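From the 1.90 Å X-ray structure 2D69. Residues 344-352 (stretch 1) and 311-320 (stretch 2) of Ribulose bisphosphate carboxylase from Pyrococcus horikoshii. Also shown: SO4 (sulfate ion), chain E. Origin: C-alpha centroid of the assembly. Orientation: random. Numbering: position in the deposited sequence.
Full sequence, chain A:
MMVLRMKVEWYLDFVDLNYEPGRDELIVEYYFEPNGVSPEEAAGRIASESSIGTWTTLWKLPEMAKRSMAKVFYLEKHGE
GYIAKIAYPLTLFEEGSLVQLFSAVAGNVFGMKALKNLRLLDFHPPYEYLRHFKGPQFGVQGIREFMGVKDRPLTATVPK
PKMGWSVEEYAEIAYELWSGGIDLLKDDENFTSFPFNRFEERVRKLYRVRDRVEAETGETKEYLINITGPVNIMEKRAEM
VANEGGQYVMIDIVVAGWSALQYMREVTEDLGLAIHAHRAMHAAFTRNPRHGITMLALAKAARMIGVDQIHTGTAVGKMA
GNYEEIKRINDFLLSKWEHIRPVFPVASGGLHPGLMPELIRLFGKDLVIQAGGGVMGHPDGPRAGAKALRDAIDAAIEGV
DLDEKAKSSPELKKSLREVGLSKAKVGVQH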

# COMPACT_ATOMS: atom_id res chain seq x y z
N PHE A 344 -1.25 39.06 2.28
CA PHE A 344 -0.56 40.10 1.51
C PHE A 344 -1.30 40.49 0.25
O PHE A 344 -1.52 39.65 -0.61
CB PHE A 344 0.75 39.62 1.01
CG PHE A 344 1.91 39.90 1.94
CD1 PHE A 344 2.68 38.87 2.43
CD2 PHE A 344 2.30 41.21 2.23
CE1 PHE A 344 3.77 39.10 3.26
CE2 PHE A 344 3.42 41.46 3.07
CZ PHE A 344 4.14 40.40 3.57
N PRO A 345 -1.62 41.76 0.08
CA PRO A 345 -1.99 42.25 -1.26
C PRO A 345 -0.74 42.27 -2.13
O PRO A 345 0.35 42.55 -1.61
CB PRO A 345 -2.48 43.67 -1.01
CG PRO A 345 -2.62 43.82 0.42
CD PRO A 345 -1.63 42.84 1.08
N VAL A 346 -0.89 41.88 -3.39
CA VAL A 346 0.16 41.85 -4.37
C VAL A 346 -0.15 42.99 -5.32
O VAL A 346 -1.22 43.03 -5.97
CB VAL A 346 0.21 40.54 -5.19
CG1 VAL A 346 1.33 40.64 -6.29
CG2 VAL A 346 0.36 39.25 -4.29
N ALA A 347 0.75 43.96 -5.34
CA ALA A 347 0.60 45.12 -6.22
C ALA A 347 1.43 44.94 -7.50
O ALA A 347 2.63 44.61 -7.43
CB ALA A 347 1.00 46.40 -5.48
N SER A 348 0.80 45.18 -8.65
CA SER A 348 1.40 44.99 -9.97
C SER A 348 0.72 45.84 -11.03
O SER A 348 -0.48 46.14 -10.94
CB SER A 348 1.30 43.51 -10.38
OG SER A 348 2.19 43.19 -11.44
N GLY A 349 1.49 46.25 -12.05
CA GLY A 349 0.94 46.98 -13.17
C GLY A 349 1.74 48.23 -13.43
O GLY A 349 1.39 49.28 -12.92
N GLY A 350 2.86 48.06 -14.12
CA GLY A 350 3.70 49.15 -14.53
C GLY A 350 4.45 49.86 -13.41
O GLY A 350 4.78 51.03 -13.54
N LEU A 351 4.78 49.14 -12.36
CA LEU A 351 5.52 49.72 -11.26
C LEU A 351 7.02 49.80 -11.58
O LEU A 351 7.57 48.97 -12.31
CB LEU A 351 5.29 48.94 -9.97
CG LEU A 351 3.80 48.82 -9.60
CD1 LEU A 351 3.62 47.93 -8.43
CD2 LEU A 351 3.17 50.17 -9.31
N HIS A 352 7.65 50.83 -11.07
CA HIS A 352 9.08 51.01 -11.20
C HIS A 352 9.54 51.84 -10.02
O HIS A 352 8.70 52.36 -9.29
CB HIS A 352 9.38 51.69 -12.54
CG HIS A 352 8.80 53.06 -12.67
ND1 HIS A 352 7.62 53.32 -13.34
CD2 HIS A 352 9.24 54.26 -12.21
CE1 HIS A 352 7.38 54.62 -13.31
NE2 HIS A 352 8.34 55.21 -12.62
S SO4 E . 4.65 44.86 -15.45
O1 SO4 E . 5.50 45.02 -16.61
O2 SO4 E . 3.56 45.80 -15.48
O3 SO4 E . 4.11 43.51 -15.51
O4 SO4 E . 5.44 44.99 -14.23
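Stretch 2 (311-320) HTGTAVGKMA

Stretch 2 has no regular helix or strand, but it begins as the parallel neighbour of the strand that opens stretch 1. His311 pairs with Val346 in a parallel bridge, their CA atoms 4.3 Å apart, and the chain follows stretch 1 to Thr314 beside Ala347 (CA to CA 5.6 Å), then passes Leu351 at Val316 and doubles back, with Lys318 near Gly350 and Met319 near Gly349. Together the two segments bury 563 Å².

Backbone polar contacts converge on one carbonyl. Thr312 N donates to Val346 O at 3.2 Å, and His311 CA lies 3.4 Å from the same Val346 O in a CA-H...O contact. A water also donates to Val346 O at 2.7 Å and accepts from Gly313 N at 2.8 Å, so it links Gly313 to the carbonyl that Thr312 already uses. Farther on, Thr314 OG1 makes a weak hydrogen bond to Ser348 O at 3.4 Å.

The side chains of Val346 and His311 share one face of the sheet. Val346 CB stands 4.2 Å from the centroid of the His311 ring, over its face, in a CH-pi contact, whereas Ser348 CB approaches the ring edge, 4.1 Å from His311 ND1. Thr314, in the p rotamer, turns its methyl into stretch 1: Thr314 CG2 lies 3.5 Å from Ala347 CB and 4.1 Å from Leu351 CD1. Val316 continues this apolar contact, with Val316 CG2 3.3 Å from Leu351 CD2.

At the glycine turn packing is close. Met319 CB is 3.1 Å from Gly349 O, and Met319 CE is 3.2 Å from Ser348 O; a CB on Gly349 would clash with Met319 CE, and the backbone angles there also call for glycine. Gly350 N donates to O2 of the sulfate at 2.7 Å. Val316 to Met319 are poorly ordered, so this end is less precisely defined.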

# COMPACT_ATOMS: atom_id res chain seq x y z
N HIS A 311 -3.20 39.16 -5.88
CA HIS A 311 -3.18 40.37 -6.69
C HIS A 311 -4.45 41.12 -6.44
O HIS A 311 -5.49 40.52 -6.54
CB HIS A 311 -3.12 40.00 -8.20
CG HIS A 311 -1.80 39.44 -8.64
ND1 HIS A 311 -0.74 40.25 -9.02
CD2 HIS A 311 -1.37 38.16 -8.81
CE1 HIS A 311 0.29 39.48 -9.36
NE2 HIS A 311 -0.07 38.22 -9.26
N THR A 312 -4.37 42.42 -6.15
CA THR A 312 -5.57 43.29 -6.06
C THR A 312 -5.67 44.53 -7.00
O THR A 312 -6.74 45.15 -7.03
CB THR A 312 -5.73 43.81 -4.64
OG1 THR A 312 -4.51 44.45 -4.25
CG2 THR A 312 -5.87 42.62 -3.64
N GLY A 313 -4.60 44.90 -7.71
CA GLY A 313 -4.54 46.17 -8.48
C GLY A 313 -3.61 47.24 -7.88
O GLY A 313 -3.12 47.03 -6.78
N THR A 314 -3.34 48.36 -8.58
CA THR A 314 -2.48 49.48 -8.05
C THR A 314 -2.88 50.91 -8.42
O THR A 314 -3.74 51.12 -9.29
CB THR A 314 -1.05 49.37 -8.56
OG1 THR A 314 -1.05 49.41 -10.01
CG2 THR A 314 -0.46 48.06 -8.15
N ALA A 315 -2.19 51.88 -7.79
CA ALA A 315 -2.33 53.30 -8.12
C ALA A 315 -1.00 53.90 -8.64
O ALA A 315 -0.03 54.22 -7.90
CB ALA A 315 -2.90 54.09 -6.94
N VAL A 316 -1.02 54.01 -9.96
CA VAL A 316 0.06 54.40 -10.85
C VAL A 316 -0.62 55.38 -11.83
O VAL A 316 -1.83 55.59 -11.74
CB VAL A 316 0.54 53.10 -11.62
CG1 VAL A 316 1.77 53.33 -12.50
CG2 VAL A 316 0.79 51.97 -10.63
N GLY A 317 0.12 56.01 -12.73
CA GLY A 317 -0.53 56.66 -13.87
C GLY A 317 -0.84 55.56 -14.89
O GLY A 317 -1.98 55.41 -15.36
N LYS A 318 0.20 54.77 -15.15
CA LYS A 318 0.23 53.70 -16.15
C LYS A 318 -0.47 52.37 -15.72
O LYS A 318 -0.24 51.30 -16.31
CB LYS A 318 1.70 53.43 -16.54
CG LYS A 318 2.49 54.69 -17.01
CD LYS A 318 3.98 54.38 -17.33
CE LYS A 318 4.17 53.29 -18.42
NZ LYS A 318 3.10 53.29 -19.46
N MET A 319 -1.29 52.42 -14.68
CA MET A 319 -2.19 51.30 -14.39
C MET A 319 -3.30 51.62 -13.39
O MET A 319 -4.21 50.79 -13.25
CB MET A 319 -1.42 50.04 -13.95
CG MET A 319 -1.82 48.72 -14.69
SD MET A 319 -3.44 47.89 -14.21
CE MET A 319 -2.96 46.56 -12.91
N ALA A 320 -3.23 52.77 -12.70
CA ALA A 320 -4.32 53.25 -11.82
C ALA A 320 -5.68 52.61 -12.12
O ALA A 320 -6.33 52.95 -13.14
CB ALA A 320 -4.45 54.78 -11.91
O HOH W 1 -2.14 43.76 -8.42